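Local coordinates for beta-glucanase (Podospora anserina, PDB 4LE4), which probably hydrolyses beta-glucans as a glycoside hydrolase of family GH131, and binds cellotriose in the crystal, at residues I3-R8 and L82-T87; H115-F120 and L127-L132; H163-E168 and V176-S181. All coordinates share one frame; numbering follows the deposited sequence.

Interaction 1: residues I3-R8 and L82-T87; sequences ILWDGR and LIPQTT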
# COMPACT_ATOMS: atom_id res chain seq x y z
N ILE A 3 -0.14 -9.40 16.00
CA ILE A 3 -0.39 -9.33 14.56
C ILE A 3 -1.76 -9.92 14.28
O ILE A 3 -1.98 -11.11 14.55
CB ILE A 3 0.62 -10.14 13.75
CG1 ILE A 3 2.00 -9.53 13.92
CG2 ILE A 3 0.19 -10.19 12.26
CD1 ILE A 3 3.14 -10.36 13.29
N LEU A 4 -2.67 -9.11 13.75
CA LEU A 4 -4.01 -9.58 13.43
C LEU A 4 -4.01 -10.25 12.07
O LEU A 4 -4.73 -11.23 11.84
CB LEU A 4 -5.00 -8.41 13.38
CG LEU A 4 -5.23 -7.63 14.66
CD1 LEU A 4 -6.21 -6.50 14.39
CD2 LEU A 4 -5.79 -8.56 15.72
N TRP A 5 -3.22 -9.71 11.15
CA TRP A 5 -3.15 -10.27 9.81
C TRP A 5 -1.77 -9.96 9.24
O TRP A 5 -1.23 -8.87 9.42
CB TRP A 5 -4.26 -9.69 8.93
CG TRP A 5 -4.06 -9.96 7.45
CD1 TRP A 5 -4.48 -11.06 6.76
CD2 TRP A 5 -3.42 -9.10 6.51
NE1 TRP A 5 -4.14 -10.93 5.42
CE2 TRP A 5 -3.49 -9.73 5.25
CE3 TRP A 5 -2.80 -7.84 6.61
CZ2 TRP A 5 -2.96 -9.15 4.07
CZ3 TRP A 5 -2.26 -7.25 5.41
CH2 TRP A 5 -2.35 -7.92 4.18
N ASP A 6 -1.18 -10.97 8.61
CA ASP A 6 0.16 -10.88 8.05
C ASP A 6 0.12 -10.90 6.51
O ASP A 6 -0.26 -11.91 5.89
CB ASP A 6 1.00 -12.05 8.55
CG ASP A 6 2.48 -11.79 8.46
OD1 ASP A 6 2.90 -11.09 7.50
OD2 ASP A 6 3.23 -12.32 9.32
N GLY A 7 0.56 -9.80 5.90
CA GLY A 7 0.55 -9.76 4.46
C GLY A 7 1.95 -9.68 3.91
O GLY A 7 2.15 -9.16 2.82
N ARG A 8 2.92 -10.23 4.64
CA ARG A 8 4.29 -10.16 4.19
C ARG A 8 4.76 -11.19 3.18
O ARG A 8 5.91 -11.16 2.79
CB ARG A 8 5.21 -10.12 5.40
CG ARG A 8 5.05 -8.78 6.12
CD ARG A 8 5.80 -8.70 7.39
NE ARG A 8 5.37 -9.66 8.40
CZ ARG A 8 5.95 -9.78 9.59
NH1 ARG A 8 5.51 -10.66 10.48
NH2 ARG A 8 7.00 -9.01 9.88
N LEU A 82 -4.40 -5.85 -4.03
CA LEU A 82 -4.59 -7.04 -3.23
C LEU A 82 -5.38 -6.56 -2.01
O LEU A 82 -5.15 -5.46 -1.53
CB LEU A 82 -3.23 -7.60 -2.72
CG LEU A 82 -2.19 -7.84 -3.83
CD1 LEU A 82 -0.89 -8.30 -3.23
CD2 LEU A 82 -2.76 -8.85 -4.79
N ILE A 83 -6.30 -7.38 -1.53
CA ILE A 83 -7.08 -7.03 -0.35
C ILE A 83 -6.85 -8.12 0.71
O ILE A 83 -6.82 -9.31 0.38
CB ILE A 83 -8.60 -6.94 -0.71
CG1 ILE A 83 -8.82 -5.74 -1.65
CG2 ILE A 83 -9.48 -6.65 0.54
CD1 ILE A 83 -10.19 -5.73 -2.24
N PRO A 84 -6.66 -7.73 1.98
CA PRO A 84 -6.44 -8.73 3.03
C PRO A 84 -7.61 -9.73 3.09
O PRO A 84 -8.78 -9.33 3.02
CB PRO A 84 -6.37 -7.89 4.31
CG PRO A 84 -5.86 -6.56 3.82
CD PRO A 84 -6.65 -6.38 2.54
N GLN A 85 -7.26 -11.01 3.20
CA GLN A 85 -8.26 -12.09 3.33
C GLN A 85 -8.07 -12.47 4.80
O GLN A 85 -7.05 -13.06 5.15
CB GLN A 85 -7.92 -13.31 2.46
CG GLN A 85 -8.85 -14.50 2.71
CD GLN A 85 -10.29 -14.13 2.48
OE1 GLN A 85 -10.68 -13.78 1.36
NE2 GLN A 85 -11.10 -14.16 3.55
N THR A 86 -9.04 -12.10 5.63
CA THR A 86 -8.95 -12.32 7.07
C THR A 86 -10.33 -12.29 7.78
O THR A 86 -11.31 -11.72 7.27
CB THR A 86 -8.04 -11.23 7.73
OG1 THR A 86 -7.96 -11.41 9.14
CG2 THR A 86 -8.61 -9.84 7.46
N THR A 87 -10.37 -12.91 8.95
CA THR A 87 -11.55 -12.92 9.79
C THR A 87 -11.24 -12.07 11.03
O THR A 87 -12.08 -11.88 11.89
CB THR A 87 -11.92 -14.36 10.26
OG1 THR A 87 -10.84 -14.89 11.03
CG2 THR A 87 -12.15 -15.27 9.06
O HOH W 1 -5.67 -13.18 9.43
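The indole of Trp5 lies against Pro84. Pro84 CB sits over the six-membered ring, 3.7 Å from its centroid and 18° off the ring normal. This is a CH-pi contact. The closest carbon pair is Trp5 CE2 to Pro84 CB at 3.5 Å. Pro84 CG extends the cover toward Trp5 CH2, at 3.8 Å. On the opposite face the backbone N of Gly7 lies 3.7 Å above the Trp5 ring plane, offset toward the rim. The indole is thus held between the proline and its own chain. Thr86 CB comes in obliquely and meets Trp5 CD1 at 3.7 Å. The side chain of Trp5 reaches Pro84 because CG is anti to the backbone N (chi1 167°).

Water 1 lies at the indole edge, in the ring plane. It donates to Leu4 O at 3.2 Å and also bonds Thr86 OG1 at 2.9 Å, so it links the two segments where they do not bond directly. Thr86 OG1 is also bonded to the backbone N of Ala88, and Trp5 NE1 is bonded to Pro29 O.

Within 3-8, Arg8 grips Asp6 side-on in a salt bridge, and its backbone N closes an Asx turn on Asp6 OD1.

Leu4 and Trp5 both face Ile231 as a classic beta bulge, on strand 222-233. The chain turns a corner at Leu4. Strand 78-84 belongs to the other sheet and is paired with strand 30-34. The Trp5-Pro84 contact therefore joins the two sheets of the fold, with Tyr30 edge-to-face to Trp5 and Trp205 beside Pro84.

Interaction 2: residues H115-F120 and L127-L132; sequences HQIAFF and LKSGWL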
# COMPACT_ATOMS: atom_id res chain seq x y z
N HIS A 115 -2.11 9.03 -8.51
CA HIS A 115 -2.07 7.64 -8.07
C HIS A 115 -2.64 7.65 -6.67
O HIS A 115 -2.38 8.59 -5.91
CB HIS A 115 -0.64 7.10 -7.97
CG HIS A 115 0.05 7.00 -9.30
ND1 HIS A 115 0.43 8.11 -10.03
CD2 HIS A 115 0.46 5.92 -10.01
CE1 HIS A 115 1.04 7.72 -11.13
NE2 HIS A 115 1.07 6.40 -11.15
N GLN A 116 -3.43 6.64 -6.37
CA GLN A 116 -4.03 6.44 -5.04
C GLN A 116 -3.41 5.10 -4.61
O GLN A 116 -3.52 4.12 -5.32
CB GLN A 116 -5.55 6.38 -5.17
CG GLN A 116 -6.09 7.82 -5.47
CD GLN A 116 -7.49 7.84 -6.04
OE1 GLN A 116 -8.21 6.85 -5.98
NE2 GLN A 116 -7.89 8.99 -6.58
N ILE A 117 -2.78 5.10 -3.44
CA ILE A 117 -2.00 3.97 -2.96
C ILE A 117 -2.37 3.50 -1.56
O ILE A 117 -2.52 4.33 -0.67
CB ILE A 117 -0.52 4.42 -2.94
CG1 ILE A 117 -0.14 4.94 -4.36
CG2 ILE A 117 0.39 3.28 -2.51
CD1 ILE A 117 1.11 5.83 -4.41
N ALA A 118 -2.47 2.19 -1.35
CA ALA A 118 -2.77 1.68 0.01
C ALA A 118 -4.02 2.38 0.59
O ALA A 118 -4.06 2.83 1.75
CB ALA A 118 -1.59 1.91 0.91
N PHE A 119 -5.06 2.43 -0.22
CA PHE A 119 -6.28 3.14 0.15
C PHE A 119 -7.42 2.27 0.60
O PHE A 119 -7.52 1.10 0.20
CB PHE A 119 -6.77 3.97 -1.06
CG PHE A 119 -7.11 3.13 -2.31
CD1 PHE A 119 -6.13 2.87 -3.29
CD2 PHE A 119 -8.39 2.64 -2.51
CE1 PHE A 119 -6.45 2.13 -4.45
CE2 PHE A 119 -8.74 1.90 -3.66
CZ PHE A 119 -7.76 1.64 -4.63
N PHE A 120 -8.30 2.83 1.45
CA PHE A 120 -9.50 2.11 1.84
C PHE A 120 -10.54 2.39 0.76
O PHE A 120 -10.42 3.37 0.03
CB PHE A 120 -10.00 2.58 3.23
CG PHE A 120 -9.12 2.12 4.35
CD1 PHE A 120 -9.36 0.90 4.98
CD2 PHE A 120 -8.00 2.86 4.72
CE1 PHE A 120 -8.50 0.41 5.95
CE2 PHE A 120 -7.13 2.38 5.70
CZ PHE A 120 -7.39 1.13 6.32
N LEU A 127 -2.36 7.01 0.44
CA LEU A 127 -1.25 7.86 0.02
C LEU A 127 -1.65 8.25 -1.41
O LEU A 127 -2.48 7.58 -2.04
CB LEU A 127 0.09 7.12 -0.04
CG LEU A 127 0.60 6.51 1.27
CD1 LEU A 127 2.02 5.95 1.02
CD2 LEU A 127 0.60 7.53 2.39
N LYS A 128 -1.08 9.34 -1.90
CA LYS A 128 -1.31 9.77 -3.27
C LYS A 128 -0.00 10.26 -3.82
O LYS A 128 0.91 10.63 -3.09
CB LYS A 128 -2.32 10.92 -3.34
CG LYS A 128 -3.75 10.49 -3.05
CD LYS A 128 -4.73 11.59 -3.43
CE LYS A 128 -6.16 11.10 -3.27
NZ LYS A 128 -7.13 12.05 -3.87
N SER A 129 0.10 10.25 -5.15
CA SER A 129 1.29 10.76 -5.77
C SER A 129 0.86 11.29 -7.15
O SER A 129 -0.23 10.97 -7.64
CB SER A 129 2.35 9.65 -5.91
OG SER A 129 2.04 8.75 -6.98
N GLY A 130 1.74 12.06 -7.77
CA GLY A 130 1.45 12.60 -9.08
C GLY A 130 0.65 13.89 -9.07
O GLY A 130 0.34 14.45 -8.04
N TRP A 131 0.36 14.36 -10.27
CA TRP A 131 -0.37 15.60 -10.50
C TRP A 131 -1.84 15.38 -10.20
O TRP A 131 -2.53 14.68 -10.91
CB TRP A 131 -0.10 16.01 -11.96
CG TRP A 131 -0.77 17.23 -12.45
CD1 TRP A 131 -1.50 18.13 -11.72
CD2 TRP A 131 -0.80 17.68 -13.80
NE1 TRP A 131 -1.98 19.13 -12.55
CE2 TRP A 131 -1.57 18.88 -13.83
CE3 TRP A 131 -0.25 17.20 -14.99
CZ2 TRP A 131 -1.79 19.59 -15.02
CZ3 TRP A 131 -0.47 17.91 -16.17
CH2 TRP A 131 -1.24 19.09 -16.17
N LEU A 132 -2.29 15.98 -9.11
CA LEU A 132 -3.66 15.83 -8.64
C LEU A 132 -4.67 16.79 -9.26
O LEU A 132 -5.67 16.36 -9.81
CB LEU A 132 -3.71 16.02 -7.12
CG LEU A 132 -2.74 15.23 -6.23
CD1 LEU A 132 -3.12 15.42 -4.73
CD2 LEU A 132 -2.80 13.76 -6.59
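His115 and Ser129 exchange two backbone hydrogen bonds, one in each direction. His115 N donates to Ser129 O at 2.8 Å, and Ser129 N donates back to His115 O at 3.1 Å. Ile117 and Leu127 form the second such pair. Ile117 N reaches Leu127 O at 2.9 Å. Leu127 N reaches Ile117 O at 2.9 Å, almost straight (176° at the hydrogen). Gln116 and Lys128 make the non-hydrogen-bonded pair between them. Their backbones bond outward instead, Gln116 to Leu210 and Lys128 to Arg144. His115 O also takes a CA-H...O contact from Lys128 CA at 3.1 Å.

Strands 115-120 and 125-129 form an antiparallel hairpin within one sheet of the sandwich; the family belongs to the concanavalin clan. Ile117 and Leu127 sit on the face turned to the other sheet, where they pack on Leu101 of strand 94-102. Their CB atoms are 4.0 Å apart. The strand turns a corner at Ala118, whose backbone angles are in the left-handed region. Its O accepts from Trp205 NE1 and, probably, from Tyr167 OH.

On the same face Ser129 OG lies 3.3 Å from His115 CB and oblique to the imidazole. The far nitrogen of that ring, His115 NE2, is bonded to Glu222 OE1.

Gln116 and Lys128 project from the opposite face. They lie side by side, pointing the same way, with CG anti to the carbonyl carbon in both. Gln116 CG and Lys128 CE touch at 4.0 Å. Their polar ends share one acceptor: Glu114 OE2 takes a hydrogen bond from Gln116 NE2 and a salt bridge from Lys128 NZ.

Interaction 3: residues H163-E168 and V176-S181; sequences HNVAYE and VGFWHS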
# COMPACT_ATOMS: atom_id res chain seq x y z
N HIS A 163 9.91 3.88 2.04
CA HIS A 163 9.05 4.62 2.95
C HIS A 163 8.25 3.62 3.74
O HIS A 163 7.45 2.88 3.19
CB HIS A 163 8.08 5.52 2.18
CG HIS A 163 8.76 6.72 1.58
ND1 HIS A 163 8.84 7.92 2.24
CD2 HIS A 163 9.42 6.87 0.41
CE1 HIS A 163 9.54 8.77 1.50
NE2 HIS A 163 9.91 8.16 0.39
N ASN A 164 8.46 3.63 5.05
CA ASN A 164 7.74 2.71 5.94
C ASN A 164 6.63 3.52 6.59
O ASN A 164 6.88 4.58 7.13
CB ASN A 164 8.72 2.21 7.01
CG ASN A 164 10.07 1.79 6.41
OD1 ASN A 164 11.14 2.40 6.68
ND2 ASN A 164 10.03 0.79 5.57
N VAL A 165 5.41 3.01 6.56
CA VAL A 165 4.24 3.72 7.06
C VAL A 165 3.39 2.85 7.99
O VAL A 165 3.38 1.62 7.88
CB VAL A 165 3.30 4.09 5.87
CG1 VAL A 165 1.96 4.70 6.38
CG2 VAL A 165 4.01 5.02 4.89
N ALA A 166 2.74 3.49 8.96
CA ALA A 166 1.74 2.80 9.74
C ALA A 166 0.59 3.80 9.89
O ALA A 166 0.81 4.93 10.35
CB ALA A 166 2.25 2.36 11.11
N TYR A 167 -0.61 3.42 9.45
CA TYR A 167 -1.79 4.28 9.67
C TYR A 167 -2.25 3.87 11.07
O TYR A 167 -2.46 2.70 11.30
CB TYR A 167 -2.95 3.93 8.75
CG TYR A 167 -2.72 4.06 7.28
CD1 TYR A 167 -1.93 5.08 6.77
CD2 TYR A 167 -3.37 3.20 6.39
CE1 TYR A 167 -1.79 5.25 5.39
CE2 TYR A 167 -3.25 3.36 5.00
CZ TYR A 167 -2.45 4.39 4.51
OH TYR A 167 -2.33 4.57 3.13
N GLU A 168 -2.38 4.82 11.99
CA GLU A 168 -2.87 4.55 13.35
C GLU A 168 -4.36 4.87 13.25
O GLU A 168 -4.77 6.04 13.23
CB GLU A 168 -2.20 5.50 14.35
CG GLU A 168 -2.85 5.42 15.75
CD GLU A 168 -2.12 6.21 16.83
OE1 GLU A 168 -1.23 7.03 16.51
OE2 GLU A 168 -2.47 6.02 18.02
N VAL A 176 -7.49 9.12 12.33
CA VAL A 176 -6.37 8.40 11.72
C VAL A 176 -5.11 9.23 11.90
O VAL A 176 -5.08 10.42 11.54
CB VAL A 176 -6.60 8.10 10.22
CG1 VAL A 176 -6.80 9.39 9.47
CG2 VAL A 176 -5.40 7.30 9.62
N GLY A 177 -4.08 8.59 12.45
CA GLY A 177 -2.79 9.21 12.69
C GLY A 177 -1.78 8.59 11.72
O GLY A 177 -2.02 7.51 11.18
N PHE A 178 -0.64 9.25 11.54
CA PHE A 178 0.34 8.82 10.56
C PHE A 178 1.72 8.62 11.15
O PHE A 178 2.30 9.56 11.70
CB PHE A 178 0.37 9.88 9.45
CG PHE A 178 1.35 9.58 8.33
CD1 PHE A 178 1.09 8.56 7.41
CD2 PHE A 178 2.47 10.37 8.17
CE1 PHE A 178 1.94 8.36 6.33
CE2 PHE A 178 3.33 10.19 7.10
CZ PHE A 178 3.05 9.18 6.18
N TRP A 179 2.23 7.40 11.04
CA TRP A 179 3.58 7.05 11.52
C TRP A 179 4.40 6.79 10.25
O TRP A 179 3.89 6.25 9.28
CB TRP A 179 3.53 5.80 12.39
CG TRP A 179 2.83 6.04 13.67
CD1 TRP A 179 1.49 6.19 13.87
CD2 TRP A 179 3.44 6.14 14.97
NE1 TRP A 179 1.22 6.38 15.22
CE2 TRP A 179 2.41 6.36 15.91
CE3 TRP A 179 4.77 6.06 15.42
CZ2 TRP A 179 2.65 6.50 17.29
CZ3 TRP A 179 5.03 6.20 16.79
CH2 TRP A 179 3.97 6.42 17.71
N HIS A 180 5.67 7.19 10.27
CA HIS A 180 6.48 7.07 9.07
C HIS A 180 7.96 7.08 9.35
O HIS A 180 8.38 7.62 10.36
CB HIS A 180 6.15 8.28 8.18
CG HIS A 180 7.09 8.51 7.02
ND1 HIS A 180 6.93 7.93 5.77
CD2 HIS A 180 8.21 9.28 6.92
CE1 HIS A 180 7.90 8.32 4.97
NE2 HIS A 180 8.69 9.14 5.64
N SER A 181 8.73 6.48 8.46
CA SER A 181 10.18 6.56 8.52
C SER A 181 10.68 6.18 7.14
O SER A 181 9.92 5.66 6.32
CB SER A 181 10.78 5.60 9.54
OG SER A 181 10.71 4.28 9.04
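Trp179 NE1 donates to Glu168 OE1 at 2.8 Å, with 170° at the hydrogen. The acceptor lies close to the indole plane, at the ring edge. The donor approaches OE1 from above the carboxylate plane, and the carboxylate and indole planes are 49° apart. Glu168 spans the distance with an extended chain, CG anti to the backbone N (chi1 170°). Arg189 of strand 188-195 forms a salt bridge to the same OE1, which probably favours the charged carboxylate.

Six backbone bonds hold the strands together, two each at Asn164-Ser181, Ala166-Trp179 and Glu168-Gly177. The Glu168-Gly177 bonds are both 2.8 Å, Glu168 N to Gly177 O and Gly177 N to Glu168 O. Ser181 OG is bonded to Asp185 O.

On the face with Trp179, Ala166 CB packs on Trp179 CB at 3.9 Å. Loop residues Leu187, Leu236 and Val240 add to the packing on this side.

The face with Val165, Tyr167, Phe178 and His180 is mostly aromatic. Val165 CG1 touches Phe178 CE1 at 3.7 Å, oblique to the ring. The rings of His163 and His180 meet rim to rim, their centroids 5.2 Å apart. Phe178 stacks with Trp145 and meets Trp153, both from the other sheet.

Strands 163-170 and 175-182 thus form a regular antiparallel hairpin. Strand 94-102 pairs on one side and strand 188-195 on the other. Its largely aromatic face fills the interior between two sheets, as in the beta-sandwich of the concanavalin clan.

How the interactions relate
Interactions 2 and 3 are buried hairpins, each within one sheet and built on backbone hydrogen bonds. Interaction 1 is smaller and only partly buried. It joins the two sheets through a tryptophan-proline contact and a water. Interactions 2 and 3 lie in opposite sheets and meet in the core, where Tyr167 OH probably bonds Ala118 O at 2.8 Å and Phe120 packs on Tyr167. Interaction 1 touches neither. Its strand 78-84 belongs to the sheet of interaction 2, and its strand 2-6 to that of interaction 3. Lys128 and Glu168 sit on faces turned from the core; the inward faces are largely apolar and aromatic, with His115, bonded to Glu222, as a polar exception.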